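Local coordinates for protein Non-reducing end beta-L-arabinofuranosidase (Bacteroides thetaiotaomicron, PDB 5MQO) that probably hydrolyses glycosidic bonds in plant pectin as a family GH127 glycoside hydrolase, with aceric acid the likely sugar released, at residues H204-G209 with V248-R253; D289-M294 with E316-K321; P446-E451 with R685-M690. All coordinates share one frame; numbering follows the deposited sequence.

Contact 1: H204-G209 with V248-R253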
ATOM      1  N   HIS A 204     -10.649 -14.486   9.142  1.00 58.81           N
ATOM      2  CA  HIS A 204     -11.618 -14.712  10.185  1.00 62.54           C
ATOM      3  C   HIS A 204     -11.123 -15.758  11.191  1.00 60.66           C
ATOM      4  O   HIS A 204     -11.235 -15.557  12.396  1.00 57.87           O
ATOM      5  CB  HIS A 204     -12.961 -15.143   9.616  1.00 66.58           C
ATOM      6  CG  HIS A 204     -13.968 -15.443  10.673  1.00 67.91           C
ATOM      7  ND1 HIS A 204     -14.226 -16.726  11.110  1.00 70.58           N
ATOM      8  CD2 HIS A 204     -14.732 -14.621  11.424  1.00 68.09           C
ATOM      9  CE1 HIS A 204     -15.129 -16.681  12.072  1.00 71.60           C
ATOM     10  NE2 HIS A 204     -15.455 -15.416  12.280  1.00 71.70           N
ATOM     11  N   HIS A 205     -10.583 -16.860  10.677  1.00 60.76           N
ATOM     12  CA  HIS A 205     -10.000 -17.940  11.497  1.00 61.71           C
ATOM     13  C   HIS A 205      -8.929 -17.431  12.442  1.00 60.60           C
ATOM     14  O   HIS A 205      -8.922 -17.740  13.619  1.00 62.29           O
ATOM     15  CB  HIS A 205      -9.387 -19.003  10.595  1.00 63.27           C
ATOM     16  CG  HIS A 205      -8.790 -20.163  11.329  1.00 68.29           C
ATOM     17  ND1 HIS A 205      -9.460 -20.843  12.325  1.00 70.47           N
ATOM     18  CD2 HIS A 205      -7.601 -20.796  11.177  1.00 69.82           C
ATOM     19  CE1 HIS A 205      -8.702 -21.831  12.769  1.00 70.50           C
ATOM     20  NE2 HIS A 205      -7.572 -21.827  12.088  1.00 70.87           N
ATOM     21  N   ARG A 206      -8.033 -16.630  11.897  1.00 60.37           N
ATOM     22  CA  ARG A 206      -6.909 -16.093  12.630  1.00 58.84           C
ATOM     23  C   ARG A 206      -7.312 -15.112  13.734  1.00 59.49           C
ATOM     24  O   ARG A 206      -6.620 -15.015  14.738  1.00 59.38           O
ATOM     25  CB  ARG A 206      -5.925 -15.473  11.632  1.00 59.46           C
ATOM     26  CG  ARG A 206      -5.262 -16.553  10.765  1.00 60.85           C
ATOM     27  CD  ARG A 206      -4.181 -16.018   9.837  1.00 60.96           C
ATOM     28  NE  ARG A 206      -3.559 -17.098   9.062  1.00 60.37           N
ATOM     29  CZ  ARG A 206      -2.879 -16.952   7.922  1.00 59.91           C
ATOM     30  NH1 ARG A 206      -2.707 -15.761   7.359  1.00 62.72           N
ATOM     31  NH2 ARG A 206      -2.377 -18.017   7.320  1.00 59.67           N
ATOM     32  N   ALA A 207      -8.435 -14.416  13.551  1.00 60.11           N
ATOM     33  CA  ALA A 207      -8.908 -13.391  14.474  1.00 59.90           C
ATOM     34  C   ALA A 207      -9.790 -13.921  15.588  1.00 61.32           C
ATOM     35  O   ALA A 207      -9.683 -13.431  16.708  1.00 63.26           O
ATOM     36  CB  ALA A 207      -9.669 -12.321  13.709  1.00 59.57           C
ATOM     37  N   THR A 208     -10.685 -14.861  15.265  1.00 60.82           N
ATOM     38  CA  THR A 208     -11.710 -15.367  16.181  1.00 61.88           C
ATOM     39  C   THR A 208     -11.402 -16.748  16.773  1.00 65.56           C
ATOM     40  O   THR A 208     -11.966 -17.134  17.798  1.00 67.78           O
ATOM     41  CB  THR A 208     -13.089 -15.487  15.478  1.00 63.86           C
ATOM     42  OG1 THR A 208     -13.101 -16.573  14.522  1.00 62.93           O
ATOM     43  CG2 THR A 208     -13.469 -14.173  14.778  1.00 64.99           C
ATOM     44  N   GLY A 209     -10.549 -17.519  16.108  1.00 66.69           N
ATOM     45  CA  GLY A 209     -10.333 -18.912  16.476  1.00 66.36           C
ATOM     46  C   GLY A 209     -11.293 -19.863  15.794  1.00 67.94           C
ATOM     47  O   GLY A 209     -10.998 -21.044  15.681  1.00 65.37           O
ATOM     48  N   VAL A 248      -4.451 -18.511  -2.545  1.00 66.52           N
ATOM     49  CA  VAL A 248      -4.142 -19.940  -2.668  1.00 65.09           C
ATOM     50  C   VAL A 248      -2.850 -20.301  -1.917  1.00 62.24           C
ATOM     51  O   VAL A 248      -2.794 -21.336  -1.248  1.00 63.83           O
ATOM     52  CB  VAL A 248      -4.170 -20.421  -4.161  1.00 68.47           C
ATOM     53  CG1 VAL A 248      -3.004 -19.891  -4.959  1.00 72.46           C
ATOM     54  CG2 VAL A 248      -4.140 -21.934  -4.269  1.00 70.77           C
ATOM     55  N   VAL A 249      -1.829 -19.447  -1.985  1.00 60.46           N
ATOM     56  CA  VAL A 249      -0.606 -19.651  -1.183  1.00 57.94           C
ATOM     57  C   VAL A 249      -0.912 -19.420   0.307  1.00 57.25           C
ATOM     58  O   VAL A 249      -0.368 -20.102   1.197  1.00 54.68           O
ATOM     59  CB  VAL A 249       0.549 -18.730  -1.623  1.00 57.14           C
ATOM     60  CG1 VAL A 249       1.760 -18.874  -0.699  1.00 57.81           C
ATOM     61  CG2 VAL A 249       0.977 -19.048  -3.043  1.00 57.28           C
ATOM     62  N   GLU A 250      -1.785 -18.471   0.593  1.00 55.13           N
ATOM     63  CA  GLU A 250      -2.152 -18.272   1.977  1.00 56.92           C
ATOM     64  C   GLU A 250      -2.967 -19.475   2.510  1.00 57.07           C
ATOM     65  O   GLU A 250      -2.893 -19.801   3.682  1.00 54.48           O
ATOM     66  CB  GLU A 250      -2.871 -16.942   2.168  1.00 56.11           C
ATOM     67  CG  GLU A 250      -2.772 -16.385   3.573  1.00 57.48           C
ATOM     68  CD  GLU A 250      -1.343 -16.190   4.063  1.00 60.07           C
ATOM     69  OE1 GLU A 250      -1.103 -16.424   5.282  1.00 59.74           O
ATOM     70  OE2 GLU A 250      -0.473 -15.782   3.247  1.00 62.97           O
ATOM     71  N   MET A 251      -3.707 -20.150   1.642  1.00 58.86           N
ATOM     72  CA  MET A 251      -4.409 -21.354   2.062  1.00 59.68           C
ATOM     73  C   MET A 251      -3.495 -22.522   2.282  1.00 58.39           C
ATOM     74  O   MET A 251      -3.740 -23.310   3.202  1.00 57.68           O
ATOM     75  CB  MET A 251      -5.489 -21.745   1.081  1.00 62.94           C
ATOM     76  CG  MET A 251      -6.818 -21.143   1.469  1.00 66.10           C
ATOM     77  SD  MET A 251      -7.532 -22.063   2.838  1.00 70.60           S
ATOM     78  CE  MET A 251      -8.992 -21.066   3.005  1.00 71.10           C
ATOM     79  N   TYR A 252      -2.453 -22.648   1.461  1.00 56.99           N
ATOM     80  CA  TYR A 252      -1.420 -23.675   1.717  1.00 58.02           C
ATOM     81  C   TYR A 252      -0.752 -23.413   3.054  1.00 56.28           C
ATOM     82  O   TYR A 252      -0.674 -24.290   3.892  1.00 57.21           O
ATOM     83  CB  TYR A 252      -0.376 -23.706   0.614  1.00 58.56           C
ATOM     84  CG  TYR A 252       0.901 -24.432   0.959  1.00 58.92           C
ATOM     85  CD1 TYR A 252       0.947 -25.828   1.063  1.00 59.85           C
ATOM     86  CD2 TYR A 252       2.082 -23.721   1.144  1.00 60.40           C
ATOM     87  CE1 TYR A 252       2.142 -26.490   1.360  1.00 60.40           C
ATOM     88  CE2 TYR A 252       3.278 -24.364   1.442  1.00 62.18           C
ATOM     89  CZ  TYR A 252       3.313 -25.747   1.555  1.00 61.92           C
ATOM     90  OH  TYR A 252       4.533 -26.330   1.841  1.00 62.41           O
ATOM     91  N   ARG A 253      -0.312 -22.178   3.250  1.00 55.00           N
ATOM     92  CA  ARG A 253       0.139 -21.712   4.557  1.00 54.13           C
ATOM     93  C   ARG A 253      -0.776 -22.063   5.707  1.00 54.11           C
ATOM     94  O   ARG A 253      -0.287 -22.465   6.751  1.00 55.59           O
ATOM     95  CB  ARG A 253       0.366 -20.197   4.556  1.00 53.88           C
ATOM     96  CG  ARG A 253       1.673 -19.829   3.858  1.00 53.16           C
ATOM     97  CD  ARG A 253       1.736 -18.381   3.490  1.00 50.83           C
ATOM     98  NE  ARG A 253       2.901 -18.128   2.668  1.00 50.11           N
ATOM     99  CZ  ARG A 253       3.138 -16.958   2.077  1.00 49.85           C
ATOM    100  NH1 ARG A 253       2.300 -15.939   2.252  1.00 50.45           N
ATOM    101  NH2 ARG A 253       4.226 -16.794   1.324  1.00 48.14           N
TER

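Contact 2: D289-M294 with E316-K321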
ATOM      1  N   ASP A 289      10.448 -15.109 -18.596  1.00 56.10           N
ATOM      2  CA  ASP A 289      11.044 -14.192 -19.589  1.00 57.92           C
ATOM      3  C   ASP A 289      10.816 -12.723 -19.269  1.00 54.82           C
ATOM      4  O   ASP A 289      11.411 -11.887 -19.905  1.00 57.28           O
ATOM      5  CB  ASP A 289      10.510 -14.482 -21.007  1.00 61.75           C
ATOM      6  CG  ASP A 289      10.792 -15.911 -21.465  1.00 66.78           C
ATOM      7  OD1 ASP A 289      11.973 -16.327 -21.447  1.00 68.96           O
ATOM      8  OD2 ASP A 289       9.833 -16.622 -21.843  1.00 71.46           O
ATOM      9  N   GLN A 290       9.962 -12.411 -18.299  1.00 53.70           N
ATOM     10  CA  GLN A 290       9.617 -11.034 -17.947  1.00 52.80           C
ATOM     11  C   GLN A 290      10.604 -10.470 -16.976  1.00 54.31           C
ATOM     12  O   GLN A 290      10.725 -10.992 -15.867  1.00 58.32           O
ATOM     13  CB  GLN A 290       8.241 -10.968 -17.293  1.00 52.27           C
ATOM     14  CG  GLN A 290       7.093 -11.282 -18.241  1.00 52.74           C
ATOM     15  CD  GLN A 290       5.739 -11.281 -17.541  1.00 51.43           C
ATOM     16  OE1 GLN A 290       5.445 -10.434 -16.684  1.00 51.73           O
ATOM     17  NE2 GLN A 290       4.895 -12.219 -17.936  1.00 51.64           N
ATOM     18  N   TYR A 291      11.307  -9.409 -17.368  1.00 54.15           N
ATOM     19  CA  TYR A 291      12.252  -8.713 -16.475  1.00 53.66           C
ATOM     20  C   TYR A 291      11.900  -7.217 -16.306  1.00 54.93           C
ATOM     21  O   TYR A 291      12.728  -6.420 -15.830  1.00 52.47           O
ATOM     22  CB  TYR A 291      13.693  -8.870 -16.998  1.00 51.90           C
ATOM     23  CG  TYR A 291      14.202 -10.274 -16.994  1.00 51.38           C
ATOM     24  CD1 TYR A 291      14.838 -10.807 -15.848  1.00 51.65           C
ATOM     25  CD2 TYR A 291      14.060 -11.101 -18.122  1.00 51.86           C
ATOM     26  CE1 TYR A 291      15.334 -12.113 -15.826  1.00 52.32           C
ATOM     27  CE2 TYR A 291      14.535 -12.433 -18.111  1.00 52.94           C
ATOM     28  CZ  TYR A 291      15.176 -12.933 -16.961  1.00 53.62           C
ATOM     29  OH  TYR A 291      15.670 -14.219 -16.918  1.00 53.39           O
ATOM     30  N   ARG A 292      10.670  -6.852 -16.683  1.00 57.37           N
ATOM     31  CA  ARG A 292      10.189  -5.488 -16.613  1.00 58.64           C
ATOM     32  C   ARG A 292       8.680  -5.471 -16.227  1.00 55.65           C
ATOM     33  O   ARG A 292       7.949  -6.460 -16.432  1.00 55.79           O
ATOM     34  CB  ARG A 292      10.486  -4.808 -17.961  1.00 64.76           C
ATOM     35  CG  ARG A 292      11.978  -4.549 -18.217  1.00 74.36           C
ATOM     36  CD  ARG A 292      12.247  -3.884 -19.571  1.00 86.18           C
ATOM     37  NE  ARG A 292      13.552  -3.184 -19.697  1.00 97.20           N
ATOM     38  CZ  ARG A 292      13.943  -2.456 -20.768  1.00105.03           C
ATOM     39  NH1 ARG A 292      13.151  -2.322 -21.839  1.00106.59           N
ATOM     40  NH2 ARG A 292      15.135  -1.839 -20.776  1.00105.24           N
ATOM     41  N   ALA A 293       8.227  -4.361 -15.640  1.00 53.80           N
ATOM     42  CA  ALA A 293       6.797  -4.144 -15.351  1.00 52.66           C
ATOM     43  C   ALA A 293       6.064  -3.891 -16.638  1.00 53.03           C
ATOM     44  O   ALA A 293       6.621  -3.262 -17.521  1.00 54.44           O
ATOM     45  CB  ALA A 293       6.606  -2.961 -14.422  1.00 51.52           C
ATOM     46  N   MET A 294       4.798  -4.296 -16.731  1.00 54.06           N
ATOM     47  CA  MET A 294       4.159  -4.377 -18.028  1.00 55.33           C
ATOM     48  C   MET A 294       2.856  -3.645 -18.319  1.00 58.04           C
ATOM     49  O   MET A 294       2.830  -2.730 -19.194  1.00 62.69           O
ATOM     50  CB  MET A 294       3.957  -5.834 -18.344  1.00 58.43           C
ATOM     51  CG  MET A 294       3.939  -6.107 -19.827  1.00 58.66           C
ATOM     52  SD  MET A 294       4.609  -7.727 -20.107  1.00 59.95           S
ATOM     53  CE  MET A 294       6.393  -7.468 -20.154  1.00 59.36           C
ATOM     54  N   GLU A 316      12.837 -21.096  -5.693  1.00 58.23           N
ATOM     55  CA  GLU A 316      13.296 -21.139  -7.091  1.00 56.82           C
ATOM     56  C   GLU A 316      13.972 -19.830  -7.429  1.00 56.94           C
ATOM     57  O   GLU A 316      13.322 -18.828  -7.616  1.00 56.31           O
ATOM     58  CB  GLU A 316      12.127 -21.393  -8.052  1.00 55.73           C
ATOM     59  CG  GLU A 316      12.550 -21.771  -9.492  1.00 56.63           C
ATOM     60  CD  GLU A 316      11.397 -21.689 -10.490  1.00 55.47           C
ATOM     61  OE1 GLU A 316      10.257 -21.480  -9.996  1.00 54.56           O
ATOM     62  OE2 GLU A 316      11.617 -21.821 -11.731  1.00 52.92           O
ATOM     63  N   GLN A 317      15.288 -19.835  -7.493  1.00 60.69           N
ATOM     64  CA  GLN A 317      16.022 -18.591  -7.669  1.00 64.71           C
ATOM     65  C   GLN A 317      15.582 -17.758  -8.872  1.00 59.93           C
ATOM     66  O   GLN A 317      15.552 -16.535  -8.780  1.00 58.11           O
ATOM     67  CB  GLN A 317      17.535 -18.855  -7.679  1.00 73.41           C
ATOM     68  CG  GLN A 317      18.059 -19.179  -6.275  1.00 84.09           C
ATOM     69  CD  GLN A 317      19.560 -19.473  -6.232  1.00 92.46           C
ATOM     70  OE1 GLN A 317      20.026 -20.505  -6.753  1.00 95.52           O
ATOM     71  NE2 GLN A 317      20.329 -18.572  -5.592  1.00 92.20           N
ATOM     72  N   GLN A 318      15.212 -18.419  -9.970  1.00 57.40           N
ATOM     73  CA  GLN A 318      14.887 -17.724 -11.226  1.00 56.51           C
ATOM     74  C   GLN A 318      13.776 -16.719 -10.989  1.00 54.00           C
ATOM     75  O   GLN A 318      13.895 -15.588 -11.387  1.00 55.02           O
ATOM     76  CB  GLN A 318      14.536 -18.720 -12.339  1.00 56.67           C
ATOM     77  CG  GLN A 318      14.009 -18.118 -13.642  1.00 58.06           C
ATOM     78  CD  GLN A 318      14.899 -17.051 -14.270  1.00 58.65           C
ATOM     79  OE1 GLN A 318      16.123 -17.180 -14.317  1.00 60.00           O
ATOM     80  NE2 GLN A 318      14.278 -15.999 -14.777  1.00 57.52           N
ATOM     81  N   LEU A 319      12.746 -17.119 -10.265  1.00 51.99           N
ATOM     82  CA  LEU A 319      11.680 -16.196  -9.852  1.00 52.14           C
ATOM     83  C   LEU A 319      12.187 -14.875  -9.207  1.00 53.23           C
ATOM     84  O   LEU A 319      11.721 -13.798  -9.555  1.00 51.64           O
ATOM     85  CB  LEU A 319      10.720 -16.890  -8.896  1.00 49.92           C
ATOM     86  CG  LEU A 319      10.090 -18.162  -9.442  1.00 50.83           C
ATOM     87  CD1 LEU A 319       9.277 -18.822  -8.360  1.00 51.71           C
ATOM     88  CD2 LEU A 319       9.229 -17.874 -10.660  1.00 51.53           C
ATOM     89  N   MET A 320      13.145 -14.968  -8.289  1.00 55.39           N
ATOM     90  CA  MET A 320      13.763 -13.785  -7.668  1.00 54.93           C
ATOM     91  C   MET A 320      14.644 -13.021  -8.659  1.00 54.03           C
ATOM     92  O   MET A 320      14.840 -11.829  -8.505  1.00 51.91           O
ATOM     93  CB  MET A 320      14.571 -14.199  -6.430  1.00 56.59           C
ATOM     94  CG  MET A 320      14.924 -13.080  -5.444  1.00 58.90           C
ATOM     95  SD  MET A 320      13.622 -12.169  -4.576  1.00 59.93           S
ATOM     96  CE  MET A 320      12.255 -13.336  -4.634  1.00 56.85           C
ATOM     97  N   LYS A 321      15.179 -13.691  -9.675  1.00 56.38           N
ATOM     98  CA  LYS A 321      15.843 -12.969 -10.781  1.00 59.10           C
ATOM     99  C   LYS A 321      14.843 -12.078 -11.547  1.00 55.64           C
ATOM    100  O   LYS A 321      15.163 -10.955 -11.897  1.00 53.59           O
ATOM    101  CB  LYS A 321      16.592 -13.930 -11.732  1.00 64.83           C
ATOM    102  CG  LYS A 321      18.101 -13.685 -11.812  1.00 72.85           C
ATOM    103  CD  LYS A 321      18.972 -14.947 -11.951  1.00 77.50           C
ATOM    104  CE  LYS A 321      20.414 -14.626 -11.527  1.00 81.65           C
ATOM    105  NZ  LYS A 321      21.432 -15.542 -12.118  1.00 84.75           N
TER

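Contact 3: P446-E451 with R685-M690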
ATOM      1  N   PRO A 446     -14.493  10.043 -11.284  1.00 73.72           N
ATOM      2  CA  PRO A 446     -14.590  11.334 -10.597  1.00 72.77           C
ATOM      3  C   PRO A 446     -13.259  11.797  -9.990  1.00 70.49           C
ATOM      4  O   PRO A 446     -12.382  10.977  -9.670  1.00 70.41           O
ATOM      5  CB  PRO A 446     -15.644  11.076  -9.510  1.00 73.04           C
ATOM      6  CG  PRO A 446     -15.621   9.597  -9.290  1.00 73.92           C
ATOM      7  CD  PRO A 446     -15.309   8.999 -10.626  1.00 72.40           C
ATOM      8  N   LYS A 447     -13.117  13.111  -9.867  1.00 68.75           N
ATOM      9  CA  LYS A 447     -11.912  13.707  -9.318  1.00 67.21           C
ATOM     10  C   LYS A 447     -12.170  14.414  -7.996  1.00 66.22           C
ATOM     11  O   LYS A 447     -11.318  15.138  -7.489  1.00 66.42           O
ATOM     12  CB  LYS A 447     -11.278  14.624 -10.366  1.00 65.49           C
ATOM     13  CG  LYS A 447     -10.856  13.908 -11.651  1.00 64.36           C
ATOM     14  CD  LYS A 447      -9.722  12.915 -11.413  1.00 64.02           C
ATOM     15  CE  LYS A 447      -9.199  12.269 -12.691  1.00 63.56           C
ATOM     16  NZ  LYS A 447      -9.976  11.091 -13.176  1.00 63.51           N
ATOM     17  N   GLU A 448     -13.340  14.164  -7.427  1.00 67.46           N
ATOM     18  CA  GLU A 448     -13.606  14.408  -6.027  1.00 70.94           C
ATOM     19  C   GLU A 448     -14.007  13.069  -5.457  1.00 70.14           C
ATOM     20  O   GLU A 448     -14.638  12.273  -6.155  1.00 73.23           O
ATOM     21  CB  GLU A 448     -14.736  15.399  -5.895  1.00 75.48           C
ATOM     22  CG  GLU A 448     -14.369  16.772  -6.439  1.00 80.53           C
ATOM     23  CD  GLU A 448     -15.432  17.824  -6.141  1.00 86.54           C
ATOM     24  OE1 GLU A 448     -15.915  18.475  -7.105  1.00 88.59           O
ATOM     25  OE2 GLU A 448     -15.787  17.993  -4.941  1.00 90.12           O
ATOM     26  N   ARG A 449     -13.637  12.789  -4.210  1.00 68.83           N
ATOM     27  CA  ARG A 449     -14.010  11.500  -3.595  1.00 68.74           C
ATOM     28  C   ARG A 449     -15.516  11.384  -3.497  1.00 69.47           C
ATOM     29  O   ARG A 449     -16.206  12.369  -3.264  1.00 71.58           O
ATOM     30  CB  ARG A 449     -13.362  11.302  -2.221  1.00 66.91           C
ATOM     31  CG  ARG A 449     -11.871  11.058  -2.304  1.00 64.97           C
ATOM     32  CD  ARG A 449     -11.248  10.635  -0.990  1.00 63.75           C
ATOM     33  NE  ARG A 449      -9.823  10.945  -1.019  1.00 62.62           N
ATOM     34  CZ  ARG A 449      -9.291  12.157  -0.828  1.00 63.19           C
ATOM     35  NH1 ARG A 449     -10.060  13.214  -0.553  1.00 64.59           N
ATOM     36  NH2 ARG A 449      -7.974  12.321  -0.927  1.00 61.50           N
ATOM     37  N   THR A 450     -16.016  10.176  -3.693  1.00 72.30           N
ATOM     38  CA  THR A 450     -17.453   9.920  -3.701  1.00 77.33           C
ATOM     39  C   THR A 450     -17.800   8.752  -2.780  1.00 81.11           C
ATOM     40  O   THR A 450     -16.981   7.839  -2.578  1.00 76.21           O
ATOM     41  CB  THR A 450     -17.982   9.675  -5.138  1.00 77.05           C
ATOM     42  OG1 THR A 450     -19.411   9.687  -5.117  1.00 81.08           O
ATOM     43  CG2 THR A 450     -17.516   8.352  -5.718  1.00 75.00           C
ATOM     44  N   GLU A 451     -19.019   8.768  -2.233  1.00 89.96           N
ATOM     45  CA  GLU A 451     -19.434   7.713  -1.299  1.00 97.79           C
ATOM     46  C   GLU A 451     -20.078   6.542  -2.013  1.00105.44           C
ATOM     47  O   GLU A 451     -20.749   5.735  -1.379  1.00116.52           O
ATOM     48  CB  GLU A 451     -20.303   8.256  -0.138  1.00101.16           C
ATOM     49  CG  GLU A 451     -21.498   9.161  -0.445  1.00104.98           C
ATOM     50  CD  GLU A 451     -22.150   9.735   0.833  1.00108.21           C
ATOM     51  OE1 GLU A 451     -23.378   9.570   0.998  1.00108.59           O
ATOM     52  OE2 GLU A 451     -21.453  10.349   1.689  1.00102.92           O
ATOM     53  N   ARG A 685     -11.562  19.756   1.109  1.00 62.35           N
ATOM     54  CA  ARG A 685     -12.027  21.125   1.354  1.00 59.07           C
ATOM     55  C   ARG A 685     -12.658  21.701   0.080  1.00 58.70           C
ATOM     56  O   ARG A 685     -12.469  22.856  -0.286  1.00 57.87           O
ATOM     57  CB  ARG A 685     -10.858  21.968   1.836  1.00 58.27           C
ATOM     58  CG  ARG A 685     -10.246  21.491   3.148  1.00 59.18           C
ATOM     59  CD  ARG A 685      -8.978  22.272   3.507  1.00 60.09           C
ATOM     60  NE  ARG A 685      -7.914  22.044   2.527  1.00 60.79           N
ATOM     61  CZ  ARG A 685      -6.758  22.694   2.462  1.00 60.01           C
ATOM     62  NH1 ARG A 685      -5.904  22.384   1.499  1.00 59.40           N
ATOM     63  NH2 ARG A 685      -6.452  23.651   3.325  1.00 59.82           N
ATOM     64  N   GLY A 686     -13.415  20.867  -0.606  1.00 60.54           N
ATOM     65  CA  GLY A 686     -14.170  21.300  -1.770  1.00 62.95           C
ATOM     66  C   GLY A 686     -13.400  21.106  -3.047  1.00 63.39           C
ATOM     67  O   GLY A 686     -12.274  20.652  -3.024  1.00 64.57           O
ATOM     68  N   LYS A 687     -14.062  21.431  -4.153  1.00 66.63           N
ATOM     69  CA  LYS A 687     -13.473  21.479  -5.486  1.00 66.44           C
ATOM     70  C   LYS A 687     -12.451  22.581  -5.578  1.00 63.46           C
ATOM     71  O   LYS A 687     -12.674  23.658  -5.072  1.00 63.58           O
ATOM     72  CB  LYS A 687     -14.570  21.756  -6.526  1.00 72.32           C
ATOM     73  CG  LYS A 687     -14.095  21.762  -7.986  1.00 78.52           C
ATOM     74  CD  LYS A 687     -15.119  21.120  -8.941  1.00 82.96           C
ATOM     75  CE  LYS A 687     -14.881  21.491 -10.409  1.00 84.70           C
ATOM     76  NZ  LYS A 687     -15.449  22.838 -10.728  1.00 85.73           N
ATOM     77  N   GLY A 688     -11.344  22.326  -6.261  1.00 60.06           N
ATOM     78  CA  GLY A 688     -10.345  23.364  -6.477  1.00 57.25           C
ATOM     79  C   GLY A 688      -9.256  22.835  -7.376  1.00 56.94           C
ATOM     80  O   GLY A 688      -9.490  21.919  -8.150  1.00 55.92           O
ATOM     81  N   GLU A 689      -8.067  23.417  -7.273  1.00 57.11           N
ATOM     82  CA  GLU A 689      -6.915  22.960  -8.029  1.00 56.79           C
ATOM     83  C   GLU A 689      -5.872  22.325  -7.102  1.00 55.38           C
ATOM     84  O   GLU A 689      -5.913  22.519  -5.905  1.00 57.07           O
ATOM     85  CB  GLU A 689      -6.363  24.121  -8.874  1.00 58.07           C
ATOM     86  CG  GLU A 689      -7.309  24.540 -10.002  1.00 57.89           C
ATOM     87  CD  GLU A 689      -6.716  25.584 -10.951  1.00 57.20           C
ATOM     88  OE1 GLU A 689      -7.007  26.768 -10.740  1.00 53.78           O
ATOM     89  OE2 GLU A 689      -5.988  25.223 -11.916  1.00 57.28           O
ATOM     90  N   MET A 690      -4.986  21.504  -7.659  1.00 55.33           N
ATOM     91  CA  MET A 690      -3.970  20.788  -6.864  1.00 55.10           C
ATOM     92  C   MET A 690      -2.778  20.401  -7.730  1.00 53.79           C
ATOM     93  O   MET A 690      -2.950  20.130  -8.914  1.00 55.47           O
ATOM     94  CB  MET A 690      -4.562  19.525  -6.221  1.00 55.26           C
ATOM     95  CG  MET A 690      -3.589  18.704  -5.358  1.00 55.65           C
ATOM     96  SD  MET A 690      -2.515  17.540  -6.244  1.00 54.45           S
ATOM     97  CE  MET A 690      -3.574  16.159  -6.596  1.00 53.22           C
TER

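Contact 1: H204-G209 with V248-R253
Arg206 and Glu250 form one interhelical link of a salt-bridge network that continues through Arg253, in the helical GH127 catalytic domain. The helices 192-208 and 243-255 stand well apart, 11.9 Å between the CA atoms of Arg206 and Glu250, and long side chains span the gap. Arg206 sets out with CG anti to its carbonyl carbon (chi1 -68°) and runs extended from CG to NE, which carries the guanidinium across to the other helix. It arrives end-on: NH1 lies 2.7 Å and NH2 2.9 Å from the same atom, Glu250 OE1. That oxygen lies in the guanidinium plane and is met on its anti side, NH1 well out of the carboxylate plane and NH2 less so; the two planes are nearly perpendicular (87°). The forked grip ends on a single oxygen and leaves OE2 to Arg253. A bend at chi2 of Glu250 (57°) turns the carboxylate so that OE2 receives Arg253 NH1 at 3.0 Å, on the syn side. OE1 also accepts from the backbone N of Asp27, so three donors grip one buried oxygen, and the two arginines probably favour an ionised carboxylate. Val249 CG1 sits over one face of the Arg253 guanidinium, toward its rim, 3.5 Å above the plane. This arginine pairs most strongly elsewhere, through NE with Glu313, and NH2 reaches Asp309. The network thus ties together helices 192-208, 243-255 and 297-314, with the N-terminal loop around Asp27 laid across the junction, and helix 212-230 packed against His204 and Met251.

Contact 2: D289-M294 with E316-K321
Tyr291 and Gln318 join the loop that precedes helix 297-314 to the first turn of helix 317-333, a loop-on-helix contact in the catalytic domain. The tight part is a polar meeting of side chains: Gln318 NE2 donates to Tyr291 OH at 3.1 Å, with an N-H...O angle of 155°. The two side chains cross at about a right angle, and the amide plane stands 85° from the ring plane. Gln318 leaves its helix with CG anti to the backbone N, then bends at chi2 (54°), which brings the amide round to the phenol. Its strongest polar partner is Asn322 OD1, one turn further along the helix, so NE2 is held between Asn322 and the tyrosine. Asn322 also clasps the loop backbone, giving ND2 to Gln290 O, and Ala293 packs deeper on Ile330 and Tyr304. The outer side is looser. Tyr291 and Lys321 are both exposed, and the lysine chain heads away from the ring; its nearest side-chain atom, Lys321 CB, is 4.7 Å from Tyr291 CE1. What Lys321 offers the tyrosine is its backbone: the carbonyl O lies near the ring plane, at the edge, 4.0 Å from Tyr291 CD1.

Contact 3: P446-E451 with R685-M690
Glu448 lies against the aliphatic part of Lys687 where a loop of the catalytic domain faces the loop leading into strand 690-697 of the C-terminal domain. Glu448 points its CB toward this second loop; with CG anti to the carbonyl carbon (chi1 -65°) and the chain extended beyond, the carboxylate is pushed out to full length. Lys687 starts with CG anti to its backbone N (chi1 -177°) and crosses the glutamate at about a right angle. OE1 of Glu448 consequently touches methylenes, 3.3 Å from Lys687 CD and 3.6 Å from Lys687 CB. The other oxygen, OE2, is nearest the loop backbone, 3.9 Å from Lys687 N and 4.4 Å from Gly686 C. The lysine chain bends at chi2 and again at chi4 (-81°), and its end leads away, leaving NZ 5.7 Å from Glu448 OE1. Next door Arg449 provides the firmer interdomain link, making a cation-pi contact with Trp682 and giving NH1 to the carbonyl O of the same residue. Between Glu448 and Lys687 the opposite charges form no salt bridge, so what joins this exposed pair is probably van der Waals contact, with at most a long-range attraction.

In the fold
Contacts 1 and 2 both belong to the helical catalytic domain and share a neighbour, helix 297-314, which touches Val249 and Arg253 of contact 1 and Ala293, Leu319 and Met320 of contact 2. Their centres are 28 Å apart and their nearest atoms about 10 Å. Contact 3 lies on the opposite side of the chain's centre from both, its centre 38 Å from that of contact 1 and 39 Å from that of contact 2, and pairs the catalytic with the C-terminal domain. The disulfide Cys383-Cys458 supplies an indirect connection, joining helix 382-399, on which Met320 packs, to helix 458-466, which follows the 446-451 loop. The three contacts close in series along the chain.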